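Local structure of ABC transporter (Thermotoga maritima, 1JI0) at residues Met1-Ile5 / Val29-Gln33; Asp118-Ile122 / Leu154-Pro158; Phe126-Arg132 / Glu144-Ile150. The protein binds ATP and, as the likely nucleotide-binding subunit of an ABC transporter, probably hydrolyses it to power transport of branched-chain amino acids across the membrane. Residues are numbered along the deposited sequence.

Contact 1 (Met1-Ile5 / Val29-Gln33); sequences MVSDI and VPRGQ. Residue 2 of segment 1-5 comes from a tag, linker or insertion.
One backbone carbonyl takes two hydrogen bonds from one arginine side chain: S3 O accepts from R31 NE (3.1 Å) and from R31 NH2 (3.2 Å). Over one guanidinium face sits V2, a residue inserted into the natural sequence, with its CG1 3.3 Å from R31 NH2. R31 (chi1 t, chi2 t, chi3 m, chi4 -77°) points its CA-CB bond toward the 1-5 segment. Its backbone N also donates to D4 O at 2.8 Å and 172°, and the same oxygen accepts a CA-H...O contact from P30 CA (3.4 Å). The antiparallel register is D4 opposite R31 (CA-CA 5.2 Å) and I5 opposite P30 (4.3 Å), the latter a non-hydrogen-bonded bridge where strand 5-16 begins beside the end of strand 25-30, in the antiparallel sheet of the ABC ATPase fold, away from the ATP site. I5 (m, m) and P30 share a sheet face, CD1 to CG 4.0 Å. An ST turn, I5 N to S3 OG (2.9 Å), bends the entering chain; a type II turn, P30 to Q33, with G32 at positive phi, bends the leaving one. Because R31 bonds to main-chain oxygens, its hold depends on backbone path more than on side-chain identity.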
loop_
_atom_site.group_PDB
_atom_site.type_symbol
_atom_site.label_atom_id
_atom_site.label_comp_id
_atom_site.label_asym_id
_atom_site.label_seq_id
_atom_site.Cartn_x
_atom_site.Cartn_y
_atom_site.Cartn_z
HETATM N N MSE A 1 6.013 20.837 5.015
HETATM C CA MSE A 1 7.392 20.268 5.012
HETATM C C MSE A 1 7.465 19.092 4.066
HETATM O O MSE A 1 6.467 18.434 3.802
HETATM C CB MSE A 1 7.794 19.781 6.405
HETATM C CG MSE A 1 8.210 20.848 7.386
HETATM SE SE MSE A 1 8.656 20.012 9.094
HETATM C CE MSE A 1 6.879 19.369 9.569
ATOM N N VAL A 2 8.660 18.831 3.559
ATOM C CA VAL A 2 8.883 17.714 2.650
ATOM C C VAL A 2 10.143 17.031 3.157
ATOM O O VAL A 2 11.189 17.661 3.267
ATOM C CB VAL A 2 9.109 18.205 1.206
ATOM C CG1 VAL A 2 9.186 17.016 0.248
ATOM C CG2 VAL A 2 7.981 19.137 0.802
ATOM N N SER A 3 10.043 15.745 3.472
ATOM C CA SER A 3 11.192 15.018 3.985
ATOM C C SER A 3 11.693 13.907 3.079
ATOM O O SER A 3 10.959 13.400 2.234
ATOM C CB SER A 3 10.841 14.418 5.341
ATOM O OG SER A 3 11.900 13.623 5.827
ATOM N N ASP A 4 12.956 13.536 3.262
ATOM C CA ASP A 4 13.537 12.437 2.506
ATOM C C ASP A 4 12.899 11.144 3.038
ATOM O O ASP A 4 12.947 10.101 2.392
ATOM C CB ASP A 4 15.046 12.391 2.712
ATOM C CG ASP A 4 15.664 11.138 2.138
ATOM O OD1 ASP A 4 15.528 10.918 0.915
ATOM O OD2 ASP A 4 16.279 10.369 2.910
ATOM N N ILE A 5 12.324 11.225 4.238
ATOM C CA ILE A 5 11.635 10.087 4.857
ATOM C C ILE A 5 10.177 10.519 4.849
ATOM O O ILE A 5 9.765 11.319 5.690
ATOM C CB ILE A 5 12.097 9.848 6.329
ATOM C CG1 ILE A 5 13.577 9.442 6.362
ATOM C CG2 ILE A 5 11.243 8.745 6.984
ATOM C CD1 ILE A 5 13.886 8.163 5.554
ATOM N N VAL A 29 9.897 4.972 5.592
ATOM C CA VAL A 29 9.609 4.769 4.172
ATOM C C VAL A 29 10.240 5.962 3.451
ATOM O O VAL A 29 9.671 7.052 3.433
ATOM C CB VAL A 29 8.083 4.739 3.904
ATOM C CG1 VAL A 29 7.821 4.376 2.454
ATOM C CG2 VAL A 29 7.404 3.725 4.845
ATOM N N PRO A 30 11.443 5.770 2.873
ATOM C CA PRO A 30 12.152 6.843 2.159
ATOM C C PRO A 30 11.460 7.266 0.871
ATOM O O PRO A 30 10.834 6.448 0.189
ATOM C CB PRO A 30 13.539 6.234 1.887
ATOM C CG PRO A 30 13.678 5.160 2.973
ATOM C CD PRO A 30 12.288 4.567 2.981
ATOM N N ARG A 31 11.598 8.549 0.542
ATOM C CA ARG A 31 11.003 9.120 -0.656
ATOM C C ARG A 31 11.449 8.358 -1.896
ATOM O O ARG A 31 12.632 8.054 -2.047
ATOM C CB ARG A 31 11.402 10.599 -0.785
ATOM C CG ARG A 31 10.924 11.292 -2.077
ATOM C CD ARG A 31 11.071 12.806 -1.958
ATOM N NE ARG A 31 10.324 13.295 -0.798
ATOM C CZ ARG A 31 8.999 13.445 -0.760
ATOM N NH1 ARG A 31 8.265 13.165 -1.824
ATOM N NH2 ARG A 31 8.401 13.827 0.363
ATOM N N GLY A 32 10.493 8.045 -2.768
ATOM C CA GLY A 32 10.793 7.349 -4.010
ATOM C C GLY A 32 11.067 5.861 -3.915
ATOM O O GLY A 32 11.389 5.231 -4.919
ATOM N N GLN A 33 10.940 5.284 -2.725
ATOM C CA GLN A 33 11.199 3.857 -2.577
ATOM C C GLN A 33 9.940 3.033 -2.361
ATOM O O GLN A 33 8.857 3.567 -2.108
ATOM C CB GLN A 33 12.146 3.605 -1.394
ATOM C CG GLN A 33 13.580 4.056 -1.617
ATOM C CD GLN A 33 14.484 3.684 -0.456
ATOM O OE1 GLN A 33 14.186 2.761 0.297
ATOM N NE2 GLN A 33 15.594 4.395 -0.312
HETATM O O HOH W 1 15.070 8.716 -0.645
#

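Contact 2 (Asp118-Ile122 / Leu154-Pro158); sequences DLEWI and LMSRP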
loop_
_atom_site.group_PDB
_atom_site.type_symbol
_atom_site.label_atom_id
_atom_site.label_comp_id
_atom_site.label_asym_id
_atom_site.label_seq_id
_atom_site.Cartn_x
_atom_site.Cartn_y
_atom_site.Cartn_z
ATOM N N ASP A 118 -2.438 11.921 -16.225
ATOM C CA ASP A 118 -2.541 10.817 -15.275
ATOM C C ASP A 118 -3.558 9.776 -15.720
ATOM O O ASP A 118 -3.329 8.576 -15.576
ATOM C CB ASP A 118 -2.922 11.325 -13.883
ATOM C CG ASP A 118 -1.813 12.114 -13.227
ATOM O OD1 ASP A 118 -0.634 11.898 -13.582
ATOM O OD2 ASP A 118 -2.117 12.940 -12.341
ATOM N N LEU A 119 -4.684 10.230 -16.260
ATOM C CA LEU A 119 -5.706 9.299 -16.713
ATOM C C LEU A 119 -5.171 8.439 -17.855
ATOM O O LEU A 119 -5.433 7.236 -17.911
ATOM C CB LEU A 119 -6.963 10.053 -17.165
ATOM C CG LEU A 119 -8.151 9.172 -17.579
ATOM C CD1 LEU A 119 -8.468 8.169 -16.479
ATOM C CD2 LEU A 119 -9.361 10.046 -17.868
ATOM N N GLU A 120 -4.416 9.053 -18.761
ATOM C CA GLU A 120 -3.856 8.306 -19.878
ATOM C C GLU A 120 -2.722 7.406 -19.397
ATOM O O GLU A 120 -2.535 6.306 -19.917
ATOM C CB GLU A 120 -3.361 9.254 -20.978
ATOM C CG GLU A 120 -2.376 10.317 -20.521
ATOM C CD GLU A 120 -1.927 11.227 -21.659
ATOM O OE1 GLU A 120 -1.158 12.182 -21.398
ATOM O OE2 GLU A 120 -2.342 10.986 -22.816
ATOM N N TRP A 121 -1.975 7.867 -18.397
ATOM C CA TRP A 121 -0.882 7.067 -17.858
ATOM C C TRP A 121 -1.436 5.788 -17.249
ATOM O O TRP A 121 -0.842 4.723 -17.383
ATOM C CB TRP A 121 -0.099 7.847 -16.797
ATOM C CG TRP A 121 0.936 7.007 -16.094
ATOM C CD1 TRP A 121 1.872 6.195 -16.676
ATOM C CD2 TRP A 121 1.119 6.877 -14.679
ATOM N NE1 TRP A 121 2.623 5.565 -15.710
ATOM C CE2 TRP A 121 2.182 5.965 -14.476
ATOM C CE3 TRP A 121 0.489 7.440 -13.559
ATOM C CZ2 TRP A 121 2.625 5.605 -13.201
ATOM C CZ3 TRP A 121 0.932 7.081 -12.291
ATOM C CH2 TRP A 121 1.991 6.171 -12.124
ATOM N N ILE A 122 -2.583 5.898 -16.583
ATOM C CA ILE A 122 -3.223 4.744 -15.960
ATOM C C ILE A 122 -3.740 3.784 -17.020
ATOM O O ILE A 122 -3.895 2.587 -16.774
ATOM C CB ILE A 122 -4.390 5.185 -15.048
ATOM C CG1 ILE A 122 -3.825 5.834 -13.784
ATOM C CG2 ILE A 122 -5.267 3.992 -14.690
ATOM C CD1 ILE A 122 -4.875 6.314 -12.825
ATOM N N LEU A 154 -4.345 6.243 -7.589
ATOM C CA LEU A 154 -3.371 6.983 -8.384
ATOM C C LEU A 154 -3.902 8.330 -8.860
ATOM O O LEU A 154 -3.171 9.316 -8.871
ATOM C CB LEU A 154 -2.927 6.154 -9.594
ATOM C CG LEU A 154 -1.958 4.999 -9.328
ATOM C CD1 LEU A 154 -1.605 4.314 -10.644
ATOM C CD2 LEU A 154 -0.709 5.534 -8.666
HETATM N N MSE A 155 -5.173 8.375 -9.250
HETATM C CA MSE A 155 -5.766 9.621 -9.728
HETATM C C MSE A 155 -5.734 10.750 -8.697
HETATM O O MSE A 155 -5.976 11.904 -9.033
HETATM C CB MSE A 155 -7.206 9.380 -10.190
HETATM C CG MSE A 155 -7.319 8.586 -11.485
HETATM SE SE MSE A 155 -6.309 9.373 -12.951
HETATM C CE MSE A 155 -6.809 11.222 -12.731
ATOM N N SER A 156 -5.439 10.423 -7.442
ATOM C CA SER A 156 -5.375 11.444 -6.405
ATOM C C SER A 156 -3.938 11.924 -6.251
ATOM O O SER A 156 -3.655 12.791 -5.432
ATOM C CB SER A 156 -5.878 10.894 -5.066
ATOM O OG SER A 156 -4.895 10.091 -4.436
ATOM N N ARG A 157 -3.036 11.350 -7.043
ATOM C CA ARG A 157 -1.621 11.717 -6.999
ATOM C C ARG A 157 -1.111 11.681 -5.550
ATOM O O ARG A 157 -0.662 12.692 -4.992
ATOM C CB ARG A 157 -1.441 13.107 -7.620
ATOM C CG ARG A 157 -0.000 13.551 -7.784
ATOM C CD ARG A 157 0.121 14.693 -8.791
ATOM N NE ARG A 157 -0.060 14.234 -10.168
ATOM C CZ ARG A 157 -0.010 15.027 -11.235
ATOM N NH1 ARG A 157 0.213 16.327 -11.088
ATOM N NH2 ARG A 157 -0.171 14.522 -12.452
ATOM N N PRO A 158 -1.143 10.489 -4.936
ATOM C CA PRO A 158 -0.720 10.228 -3.553
ATOM C C PRO A 158 0.712 10.637 -3.239
ATOM O O PRO A 158 1.600 10.513 -4.079
ATOM C CB PRO A 158 -0.903 8.713 -3.406
ATOM C CG PRO A 158 -1.803 8.324 -4.557
ATOM C CD PRO A 158 -1.355 9.222 -5.655
HETATM O O HOH W 2 1.133 12.163 -11.234
#
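Two parts of the helical subdomain of the ABC ATPase fold meet here: helix 114-125 lies against the C-terminal end of helix 142-154, the helix that begins within the signature motif, where the chain turns toward the Walker B strand 160-164. The turn is type I, L154 to R157, closed by R157 N to L154 O (2.7 Å), and R157 leaves the helix with positive phi. On the first segment, D118 carries the polar part of the contact. R157 NH2 donates to D118 OD1 at 2.9 Å and, more weakly, to D118 OD2 at 2.5 Å, making a salt bridge toward the surface. A water donates to D118 OD1 (3.0 Å) and accepts a weak bond from R157 NE (2.6 Å). D118 OD2 has a second cationic partner in R109. L119, one position on, flanks the selenium of selenomethionine 155, its CD1 4.3 Å from M155 SE, while its side chain also touches Y99 and M103 of helix 98-103. W121 approaches obliquely, CZ3 4.1 Å from L154 CD1. I122, buried, ends the walk; its chi1 m, chi2 t rotamer brings CD1 3.8 Å from L154 CB and 3.4 Å from M155 SE.

Contact 3 (Phe126-Arg132 / Glu144-Ile150); sequences FPRLKER and EQQMLAI
L129 and F126 make the apolar centre, both set against one side of the helix running through 144-150. L129, with chi1 at -114° between wells and chi2 p, lays its methyls on the helix backbone: CD1 is 3.5 Å from E144 O, and CD2 is 3.7 Å from both M147 O and L148 CA. F126 (chi1 m, chi2 -68°) points toward the helix. Its CE1 is 3.4 Å from the CE of selenomethionine 147 (m, m, chi3 -109° between wells) and its CZ 4.0 Å from I150 CG2, which lies at the ring edge; M147 O sits over one ring face. M147 SE is 4.7 Å from the ring centroid, 70° off its normal, an oblique Met-aromatic contact. The nearest CA pairs are F126 with M147 (7.1 Å) and L129 with E144 (6.8 Å). F126 is the N-cap of the short helix 127-130, its O accepting from L129 N (2.9 Å), and it directly follows helix 114-125. The partner helix, 142-154, starts within the LSGGE form of the ABC signature motif, which E144 closes, so one residue of the motif takes part in the contact; both segments belong to the helical subdomain. Farther out, R132 (chi1 m, then t, t) approaches E144 as a charge pair, NE to OE2 2.9 Å, the oxygen over one guanidinium face and its position less certain; E144 OE1 accepts from S141 N in the same motif. Toward solvent the network continues through E131 OE2, 3.4 Å from R132 NH1 and, in a long pair, 3.9 Å from R128 NE.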
loop_
_atom_site.group_PDB
_atom_site.type_symbol
_atom_site.label_atom_id
_atom_site.label_comp_id
_atom_site.label_asym_id
_atom_site.label_seq_id
_atom_site.Cartn_x
_atom_site.Cartn_y
_atom_site.Cartn_z
ATOM N N PHE A 126 -2.963 -0.070 -17.118
ATOM C CA PHE A 126 -4.051 -1.039 -17.047
ATOM C C PHE A 126 -4.854 -1.119 -18.339
ATOM O O PHE A 126 -6.004 -0.684 -18.392
ATOM C CB PHE A 126 -5.000 -0.675 -15.905
ATOM C CG PHE A 126 -4.328 -0.559 -14.573
ATOM C CD1 PHE A 126 -3.811 -1.682 -13.940
ATOM C CD2 PHE A 126 -4.216 0.677 -13.946
ATOM C CE1 PHE A 126 -3.192 -1.574 -12.699
ATOM C CE2 PHE A 126 -3.599 0.793 -12.708
ATOM C CZ PHE A 126 -3.088 -0.335 -12.084
ATOM N N PRO A 127 -4.259 -1.684 -19.399
ATOM C CA PRO A 127 -4.954 -1.806 -20.684
ATOM C C PRO A 127 -6.347 -2.422 -20.535
ATOM O O PRO A 127 -7.321 -1.929 -21.110
ATOM C CB PRO A 127 -4.010 -2.692 -21.491
ATOM C CG PRO A 127 -2.666 -2.268 -20.984
ATOM C CD PRO A 127 -2.891 -2.222 -19.491
ATOM N N ARG A 128 -6.430 -3.499 -19.758
ATOM C CA ARG A 128 -7.689 -4.196 -19.524
ATOM C C ARG A 128 -8.778 -3.291 -18.954
ATOM O O ARG A 128 -9.966 -3.504 -19.196
ATOM C CB ARG A 128 -7.466 -5.371 -18.573
ATOM C CG ARG A 128 -6.642 -6.503 -19.155
ATOM C CD ARG A 128 -7.285 -7.035 -20.421
ATOM N NE ARG A 128 -6.833 -8.387 -20.741
ATOM C CZ ARG A 128 -7.060 -9.449 -19.973
ATOM N NH1 ARG A 128 -7.733 -9.315 -18.836
ATOM N NH2 ARG A 128 -6.622 -10.646 -20.349
ATOM N N LEU A 129 -8.374 -2.288 -18.184
ATOM C CA LEU A 129 -9.334 -1.368 -17.593
ATOM C C LEU A 129 -9.886 -0.428 -18.660
ATOM O O LEU A 129 -11.086 -0.176 -18.704
ATOM C CB LEU A 129 -8.674 -0.573 -16.459
ATOM C CG LEU A 129 -9.196 -0.819 -15.039
ATOM C CD1 LEU A 129 -9.336 -2.302 -14.768
ATOM C CD2 LEU A 129 -8.249 -0.174 -14.040
ATOM N N LYS A 130 -9.011 0.085 -19.521
ATOM C CA LYS A 130 -9.442 0.981 -20.588
ATOM C C LYS A 130 -10.290 0.185 -21.573
ATOM O O LYS A 130 -11.094 0.740 -22.319
ATOM C CB LYS A 130 -8.236 1.581 -21.310
ATOM C CG LYS A 130 -8.604 2.459 -22.497
ATOM C CD LYS A 130 -7.383 3.145 -23.079
ATOM C CE LYS A 130 -7.755 4.058 -24.236
ATOM N NZ LYS A 130 -6.577 4.800 -24.771
ATOM N N GLU A 131 -10.097 -1.128 -21.561
ATOM C CA GLU A 131 -10.845 -2.024 -22.429
ATOM C C GLU A 131 -12.289 -2.098 -21.944
ATOM O O GLU A 131 -13.178 -2.519 -22.680
ATOM C CB GLU A 131 -10.208 -3.423 -22.407
ATOM C CG GLU A 131 -11.047 -4.526 -23.053
ATOM C CD GLU A 131 -10.333 -5.876 -23.099
ATOM O OE1 GLU A 131 -10.954 -6.860 -23.559
ATOM O OE2 GLU A 131 -9.155 -5.957 -22.683
ATOM N N ARG A 132 -12.518 -1.678 -20.703
ATOM C CA ARG A 132 -13.854 -1.720 -20.122
ATOM C C ARG A 132 -14.180 -0.416 -19.401
ATOM O O ARG A 132 -14.808 -0.416 -18.346
ATOM C CB ARG A 132 -13.945 -2.895 -19.148
ATOM C CG ARG A 132 -13.476 -4.216 -19.740
ATOM C CD ARG A 132 -13.461 -5.324 -18.695
ATOM N NE ARG A 132 -13.003 -6.599 -19.242
ATOM C CZ ARG A 132 -11.780 -6.820 -19.718
ATOM N NH1 ARG A 132 -10.875 -5.848 -19.718
ATOM N NH2 ARG A 132 -11.460 -8.016 -20.193
ATOM N N GLU A 144 -9.399 -7.354 -12.076
ATOM C CA GLU A 144 -9.646 -6.050 -12.674
ATOM C C GLU A 144 -10.086 -5.031 -11.628
ATOM O O GLU A 144 -9.680 -3.872 -11.674
ATOM C CB GLU A 144 -10.710 -6.185 -13.761
ATOM C CG GLU A 144 -10.307 -7.166 -14.850
ATOM C CD GLU A 144 -11.410 -7.413 -15.853
ATOM O OE1 GLU A 144 -12.458 -7.976 -15.463
ATOM O OE2 GLU A 144 -11.221 -7.038 -17.029
ATOM N N GLN A 145 -10.915 -5.468 -10.690
ATOM C CA GLN A 145 -11.387 -4.582 -9.634
ATOM C C GLN A 145 -10.213 -4.120 -8.777
ATOM O O GLN A 145 -10.149 -2.957 -8.367
ATOM C CB GLN A 145 -12.418 -5.293 -8.762
ATOM C CG GLN A 145 -13.728 -5.582 -9.477
ATOM C CD GLN A 145 -14.791 -6.093 -8.534
ATOM O OE1 GLN A 145 -14.656 -7.169 -7.958
ATOM N NE2 GLN A 145 -15.857 -5.317 -8.361
ATOM N N GLN A 146 -9.287 -5.042 -8.513
ATOM C CA GLN A 146 -8.103 -4.736 -7.720
ATOM C C GLN A 146 -7.317 -3.667 -8.462
ATOM O O GLN A 146 -6.839 -2.704 -7.863
ATOM C CB GLN A 146 -7.240 -5.993 -7.539
ATOM C CG GLN A 146 -5.931 -5.764 -6.791
ATOM C CD GLN A 146 -6.140 -5.195 -5.398
ATOM O OE1 GLN A 146 -6.897 -5.745 -4.597
ATOM N NE2 GLN A 146 -5.465 -4.092 -5.102
HETATM N N MSE A 147 -7.201 -3.841 -9.775
HETATM C CA MSE A 147 -6.482 -2.891 -10.612
HETATM C C MSE A 147 -7.222 -1.558 -10.637
HETATM O O MSE A 147 -6.603 -0.495 -10.744
HETATM C CB MSE A 147 -6.342 -3.440 -12.035
HETATM C CG MSE A 147 -5.627 -4.787 -12.113
HETATM SE SE MSE A 147 -3.794 -4.762 -11.414
HETATM C CE MSE A 147 -2.818 -4.938 -13.088
ATOM N N LEU A 148 -8.548 -1.619 -10.542
ATOM C CA LEU A 148 -9.367 -0.408 -10.543
ATOM C C LEU A 148 -9.144 0.360 -9.239
ATOM O O LEU A 148 -8.980 1.580 -9.249
ATOM C CB LEU A 148 -10.853 -0.765 -10.703
ATOM C CG LEU A 148 -11.856 0.404 -10.747
ATOM C CD1 LEU A 148 -11.360 1.461 -11.699
ATOM C CD2 LEU A 148 -13.230 -0.090 -11.182
ATOM N N ALA A 149 -9.127 -0.363 -8.122
ATOM C CA ALA A 149 -8.904 0.248 -6.811
ATOM C C ALA A 149 -7.565 0.980 -6.804
ATOM O O ALA A 149 -7.451 2.101 -6.296
ATOM C CB ALA A 149 -8.923 -0.821 -5.725
ATOM N N ILE A 150 -6.548 0.342 -7.373
ATOM C CA ILE A 150 -5.224 0.947 -7.448
ATOM C C ILE A 150 -5.252 2.175 -8.361
ATOM O O ILE A 150 -4.616 3.184 -8.074
ATOM C CB ILE A 150 -4.174 -0.063 -7.991
ATOM C CG1 ILE A 150 -3.983 -1.205 -6.990
ATOM C CG2 ILE A 150 -2.851 0.642 -8.254
ATOM C CD1 ILE A 150 -3.092 -2.309 -7.497
#

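Contacts 2 and 3 lie in the helical subdomain, about 12 Å apart between centres, and both involve helix 142-154: contact 3 its first two turns, contact 2 its last residue and the turn that follows. Their other segments are consecutive too, helix 114-125 leading straight into helix 127-130. Each is partly buried, with an apolar interior that includes a selenomethionine and an arginine-carboxylate pair toward the outside. Contact 1 is a surface contact at the antiparallel sheet, its centre about 20 Å from that of contact 2 and 28 Å from that of contact 3. There main-chain oxygens take the hydrogen bonds, and side-chain packing is slight.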